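Local coordinates for 3-oxo-tetronate kinase (Cupriavidus necator, PDB 5DMH), which phosphorylates 3-oxo-tetronate at the expense of ATP, giving 3-oxo-tetronate 4-phosphate and ADP, at residues G43-A48 against P419-L424; F388-G393 against G397-A402. One frame throughout, in Å; residues are numbered along the deposited sequence.

Contact 1 of 2, residues G43-A48 against P419-L424; sequences GATDLA and PATVTL
At the junction between the sugar-binding N-terminal domain and the nucleotide-binding C-terminal domain, helix 41-53 sets T45 against P419 and T421 of strand 418-423. Over these segments the helix and strand axes run nearly crosswise, 106° between their directions and 8.9 Å apart at closest approach. The P419 ring lies against T45: its CG is 3.3 Å from the backbone O of T45 and 3.6 Å from T45 CB, while its CD comes within 3.4 Å of T45 OG1. With chi1 at 78°, OG1 of T45 lies between the backbone N and the carbonyl carbon, where it bonds back to T42 O in its own helix, and CG2 points to the strand. There CG2 touches CG2 of T421 at 4.1 Å, the two side chains roughly at right angles; T421 OG1 is bonded to L431 O of the adjoining strand. A single water bridges the elements, donating to T45 OG1 (2.9 Å) and to P419 O (2.8 Å), so the polar link is indirect. I410 also packs on P419, and Q60 on T45. Small and buried, the contact is a helix-on-strand interface between the two domains of a four-carbon acid sugar kinase.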
loop_
_atom_site.group_PDB
_atom_site.type_symbol
_atom_site.label_atom_id
_atom_site.label_comp_id
_atom_site.label_asym_id
_atom_site.label_seq_id
_atom_site.Cartn_x
_atom_site.Cartn_y
_atom_site.Cartn_z
ATOM N N GLY A 43 0.727 0.334 -1.434
ATOM C CA GLY A 43 -0.690 0.492 -1.127
ATOM C C GLY A 43 -1.373 1.621 -1.889
ATOM O O GLY A 43 -2.516 1.485 -2.332
ATOM N N ALA A 44 -0.676 2.740 -2.066
ATOM C CA ALA A 44 -1.159 3.793 -2.933
ATOM C C ALA A 44 -1.447 3.267 -4.360
ATOM O O ALA A 44 -2.499 3.580 -4.945
ATOM C CB ALA A 44 -0.145 4.932 -2.976
ATOM N N THR A 45 -0.518 2.494 -4.947
ATOM C CA THR A 45 -0.744 1.990 -6.304
ATOM C C THR A 45 -1.896 0.973 -6.352
ATOM O O THR A 45 -2.649 0.942 -7.326
ATOM C CB THR A 45 0.534 1.377 -6.989
ATOM O OG1 THR A 45 0.792 0.062 -6.491
ATOM C CG2 THR A 45 1.768 2.271 -6.843
ATOM N N ASP A 46 -2.008 0.159 -5.312
ATOM C CA ASP A 46 -3.073 -0.843 -5.143
ATOM C C ASP A 46 -4.421 -0.140 -5.162
ATOM O O ASP A 46 -5.268 -0.424 -5.995
ATOM C CB ASP A 46 -2.823 -1.582 -3.820
ATOM C CG ASP A 46 -3.894 -2.604 -3.455
ATOM O OD1 ASP A 46 -4.772 -2.941 -4.283
ATOM O OD2 ASP A 46 -3.834 -3.093 -2.298
ATOM N N LEU A 47 -4.606 0.816 -4.257
ATOM C CA LEU A 47 -5.815 1.645 -4.264
ATOM C C LEU A 47 -6.086 2.350 -5.602
ATOM O O LEU A 47 -7.193 2.274 -6.129
ATOM C CB LEU A 47 -5.723 2.670 -3.142
ATOM C CG LEU A 47 -6.865 3.691 -3.097
ATOM C CD1 LEU A 47 -8.205 2.989 -2.958
ATOM C CD2 LEU A 47 -6.632 4.651 -1.974
ATOM N N ALA A 48 -5.092 3.034 -6.168
ATOM C CA ALA A 48 -5.299 3.721 -7.414
ATOM C C ALA A 48 -5.709 2.723 -8.508
ATOM O O ALA A 48 -6.556 3.021 -9.323
ATOM C CB ALA A 48 -4.067 4.521 -7.829
ATOM N N PRO A 419 -0.512 -2.704 -9.903
ATOM C CA PRO A 419 -0.521 -2.185 -11.272
ATOM C C PRO A 419 0.865 -1.830 -11.793
ATOM O O PRO A 419 1.756 -1.577 -10.980
ATOM C CB PRO A 419 -1.303 -0.899 -11.131
ATOM C CG PRO A 419 -0.923 -0.421 -9.742
ATOM C CD PRO A 419 -0.822 -1.655 -8.913
ATOM N N ALA A 420 1.044 -1.870 -13.109
ATOM C CA ALA A 420 2.165 -1.165 -13.762
ATOM C C ALA A 420 1.908 0.335 -13.604
ATOM O O ALA A 420 0.752 0.757 -13.578
ATOM C CB ALA A 420 2.248 -1.526 -15.241
ATOM N N THR A 421 2.972 1.127 -13.495
ATOM C CA THR A 421 2.858 2.581 -13.369
ATOM C C THR A 421 3.968 3.228 -14.183
ATOM O O THR A 421 4.971 2.586 -14.496
ATOM C CB THR A 421 2.979 3.071 -11.887
ATOM O OG1 THR A 421 4.323 2.922 -11.418
ATOM C CG2 THR A 421 2.047 2.308 -10.945
ATOM N N VAL A 422 3.783 4.498 -14.541
ATOM C CA VAL A 422 4.855 5.251 -15.141
ATOM C C VAL A 422 4.921 6.645 -14.526
ATOM O O VAL A 422 3.912 7.162 -14.052
ATOM C CB VAL A 422 4.705 5.322 -16.669
ATOM C CG1 VAL A 422 4.842 3.923 -17.262
ATOM C CG2 VAL A 422 3.374 5.958 -17.064
ATOM N N THR A 423 6.114 7.235 -14.517
ATOM C CA THR A 423 6.254 8.615 -14.060
ATOM C C THR A 423 5.837 9.539 -15.190
ATOM O O THR A 423 5.559 9.080 -16.296
ATOM C CB THR A 423 7.708 8.964 -13.648
ATOM O OG1 THR A 423 8.558 8.958 -14.797
ATOM C CG2 THR A 423 8.223 8.001 -12.636
ATOM N N LEU A 424 5.809 10.845 -14.931
ATOM C CA LEU A 424 5.409 11.817 -15.956
ATOM C C LEU A 424 6.566 12.594 -16.637
ATOM O O LEU A 424 6.335 13.587 -17.322
ATOM C CB LEU A 424 4.369 12.788 -15.365
ATOM C CG LEU A 424 3.068 12.142 -14.870
ATOM C CD1 LEU A 424 2.060 13.200 -14.480
ATOM C CD2 LEU A 424 2.469 11.222 -15.925
HETATM O O HOH W 1 2.758 -0.671 -8.534
#

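Contact 2 of 2, residues F388-G393 against G397-A402; sequences FVVAGG and GAVVQA. With ADP (adenosine-5'-diphosphate), chain C.
G393 and G397 are joined through their backbones in the first turn of helix 393-403, which follows strand 387-391 in a strand-loop-helix unit that binds the diphosphate of ADP. G397 N donates to G393 O at 3.0 Å, the donor tilted 18° from the carbonyl plane, and so closes the turn. At the other end of the same residue, the amide N of G393 donates to O1B of the β-phosphate at 2.9 Å, with an N-H...O angle of 161°. With G392 at the N-cap position, this bond places the β-phosphate at the N-terminal end of the helix, where the helix dipole and amides would be expected to favour its negative charge. The backbone conformation of G392 is one that suits glycine, and the absence of a side chain lets the chain pass close to the phosphate, G392 CA lying 3.3 Å from ADP O1B.

Behind the phosphate site, V390 and V399 pack strand against helix. CG2 of V390 and CG1 of V399 meet tip to tip at 4.0 Å. In V399, chi1 of 164° puts CG1 anti to the backbone N, extended toward the strand, whereas the branch V390 offers is the one beside its own backbone N. Farther out, L433 packs on V390 and V400, L291 reaches V399 from strand 288-292, and A377 of helix 362-382 also touches V399. E394 N and T395 OG1 are further partners of ADP, and in the same turn the carbonyl O of G392 is hydrogen-bonded to S396 OG.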
loop_
_atom_site.group_PDB
_atom_site.type_symbol
_atom_site.label_atom_id
_atom_site.label_comp_id
_atom_site.label_asym_id
_atom_site.label_seq_id
_atom_site.Cartn_x
_atom_site.Cartn_y
_atom_site.Cartn_z
ATOM N N PHE A 388 11.825 -0.420 -12.991
ATOM C CA PHE A 388 12.091 -0.803 -11.611
ATOM C C PHE A 388 10.951 -1.606 -11.043
ATOM O O PHE A 388 9.816 -1.100 -10.935
ATOM C CB PHE A 388 12.270 0.459 -10.763
ATOM C CG PHE A 388 13.383 1.352 -11.210
ATOM C CD1 PHE A 388 13.222 2.196 -12.301
ATOM C CD2 PHE A 388 14.585 1.390 -10.512
ATOM C CE1 PHE A 388 14.251 3.038 -12.695
ATOM C CE2 PHE A 388 15.599 2.228 -10.911
ATOM C CZ PHE A 388 15.443 3.040 -11.994
ATOM N N VAL A 389 11.247 -2.845 -10.645
ATOM C CA VAL A 389 10.319 -3.693 -9.890
ATOM C C VAL A 389 10.813 -3.762 -8.451
ATOM O O VAL A 389 11.934 -4.164 -8.204
ATOM C CB VAL A 389 10.273 -5.127 -10.470
ATOM C CG1 VAL A 389 9.345 -6.008 -9.651
ATOM C CG2 VAL A 389 9.855 -5.091 -11.933
ATOM N N VAL A 390 9.975 -3.316 -7.521
ATOM C CA VAL A 390 10.321 -3.214 -6.123
ATOM C C VAL A 390 9.364 -4.061 -5.291
ATOM O O VAL A 390 8.155 -3.895 -5.378
ATOM C CB VAL A 390 10.276 -1.760 -5.626
ATOM C CG1 VAL A 390 10.848 -1.675 -4.213
ATOM C CG2 VAL A 390 11.013 -0.799 -6.572
ATOM N N ALA A 391 9.914 -4.945 -4.479
ATOM C CA ALA A 391 9.130 -5.810 -3.617
ATOM C C ALA A 391 9.193 -5.294 -2.200
ATOM O O ALA A 391 10.283 -5.226 -1.619
ATOM C CB ALA A 391 9.653 -7.242 -3.689
ATOM N N GLY A 392 8.038 -4.888 -1.654
ATOM C CA GLY A 392 7.973 -4.405 -0.294
ATOM C C GLY A 392 7.446 -2.972 -0.201
ATOM O O GLY A 392 7.821 -2.094 -0.979
ATOM N N GLY A 393 6.556 -2.747 0.752
ATOM C CA GLY A 393 5.956 -1.427 0.965
ATOM C C GLY A 393 6.928 -0.327 1.381
ATOM O O GLY A 393 7.105 0.709 0.688
ATOM N N GLY A 397 8.766 2.801 -0.674
ATOM C CA GLY A 397 8.830 4.168 -0.176
ATOM C C GLY A 397 10.248 4.703 -0.255
ATOM O O GLY A 397 10.479 5.825 -0.764
ATOM N N ALA A 398 11.210 3.911 0.238
ATOM C CA ALA A 398 12.618 4.318 0.208
ATOM C C ALA A 398 13.119 4.497 -1.219
ATOM O O ALA A 398 13.703 5.530 -1.566
ATOM C CB ALA A 398 13.491 3.340 0.956
ATOM N N VAL A 399 12.872 3.497 -2.055
ATOM C CA VAL A 399 13.350 3.530 -3.411
ATOM C C VAL A 399 12.775 4.686 -4.230
ATOM O O VAL A 399 13.510 5.401 -4.894
ATOM C CB VAL A 399 13.056 2.211 -4.119
ATOM C CG1 VAL A 399 13.196 2.373 -5.623
ATOM C CG2 VAL A 399 13.942 1.145 -3.558
ATOM N N VAL A 400 11.460 4.882 -4.159
ATOM C CA VAL A 400 10.815 5.875 -4.974
ATOM C C VAL A 400 11.191 7.280 -4.518
ATOM O O VAL A 400 11.372 8.196 -5.340
ATOM C CB VAL A 400 9.293 5.646 -4.973
ATOM C CG1 VAL A 400 8.556 6.772 -5.671
ATOM C CG2 VAL A 400 8.984 4.320 -5.644
ATOM N N GLN A 401 11.363 7.460 -3.214
ATOM C CA GLN A 401 11.846 8.744 -2.732
ATOM C C GLN A 401 13.284 8.994 -3.226
ATOM O O GLN A 401 13.616 10.132 -3.598
ATOM C CB GLN A 401 11.729 8.831 -1.208
ATOM C CG GLN A 401 10.269 9.071 -0.737
ATOM C CD GLN A 401 10.098 9.091 0.796
ATOM O OE1 GLN A 401 10.833 8.439 1.528
ATOM N NE2 GLN A 401 9.129 9.858 1.268
ATOM N N ALA A 402 14.129 7.972 -3.242
ATOM C CA ALA A 402 15.528 8.147 -3.675
ATOM C C ALA A 402 15.594 8.454 -5.175
ATOM O O ALA A 402 16.509 9.149 -5.643
ATOM C CB ALA A 402 16.351 6.907 -3.346
HETATM P PB ADP C . 6.326 -5.851 3.131
HETATM O O1B ADP C . 5.632 -5.230 1.923
HETATM O O2B ADP C . 6.549 -7.341 2.935
HETATM O O3B ADP C . 5.680 -5.486 4.459
HETATM P PA ADP C . 8.452 -3.884 3.563
HETATM O O1A ADP C . 9.506 -3.500 2.601
HETATM O O2A ADP C . 7.327 -2.969 3.906
HETATM O O3A ADP C . 7.869 -5.328 3.085
HETATM O "O5'" ADP C . 9.084 -4.232 4.996
HETATM C "C5'" ADP C . 10.132 -5.179 5.145
HETATM C "C4'" ADP C . 11.124 -4.653 6.178
HETATM O "O4'" ADP C . 11.971 -5.709 6.601
HETATM C "C3'" ADP C . 12.023 -3.569 5.598
HETATM O "O3'" ADP C . 12.329 -2.565 6.585
HETATM C "C2'" ADP C . 13.248 -4.344 5.228
HETATM O "O2'" ADP C . 14.382 -3.522 5.044
HETATM C "C1'" ADP C . 13.320 -5.314 6.383
HETATM N N9 ADP C . 14.156 -6.455 6.028
HETATM C C8 ADP C . 14.182 -7.115 4.844
HETATM N N7 ADP C . 15.100 -8.093 4.862
HETATM C C5 ADP C . 15.674 -8.051 6.088
HETATM C C6 ADP C . 16.740 -8.799 6.754
HETATM N N6 ADP C . 17.318 -9.809 6.073
HETATM N N1 ADP C . 17.044 -8.473 8.025
HETATM C C2 ADP C . 16.423 -7.473 8.684
HETATM N N3 ADP C . 15.444 -6.715 8.139
HETATM C C4 ADP C . 15.056 -6.965 6.852
#

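Overall arrangement
From the N terminus, the chain enters helix 41-53 in the sugar-binding domain, runs through the rest of that domain and into the nucleotide-binding domain, and returns at strand 418-423, where contact 1 closes a loop of 370 residues. Contact 2 lies within this span: only three residues separate 388-393 from 397-402. The long closure joins the two domains; the short one sets a helix against its preceding strand within the nucleotide-binding domain. The centres of contacts 1 and 2 lie about 12 Å apart; the nearest atoms of contacts 1 and 2 are about 6 Å apart, without touching. Strand 430-434 lies between strands 418-423 and 387-391, connecting the interdomain contact to the ADP site.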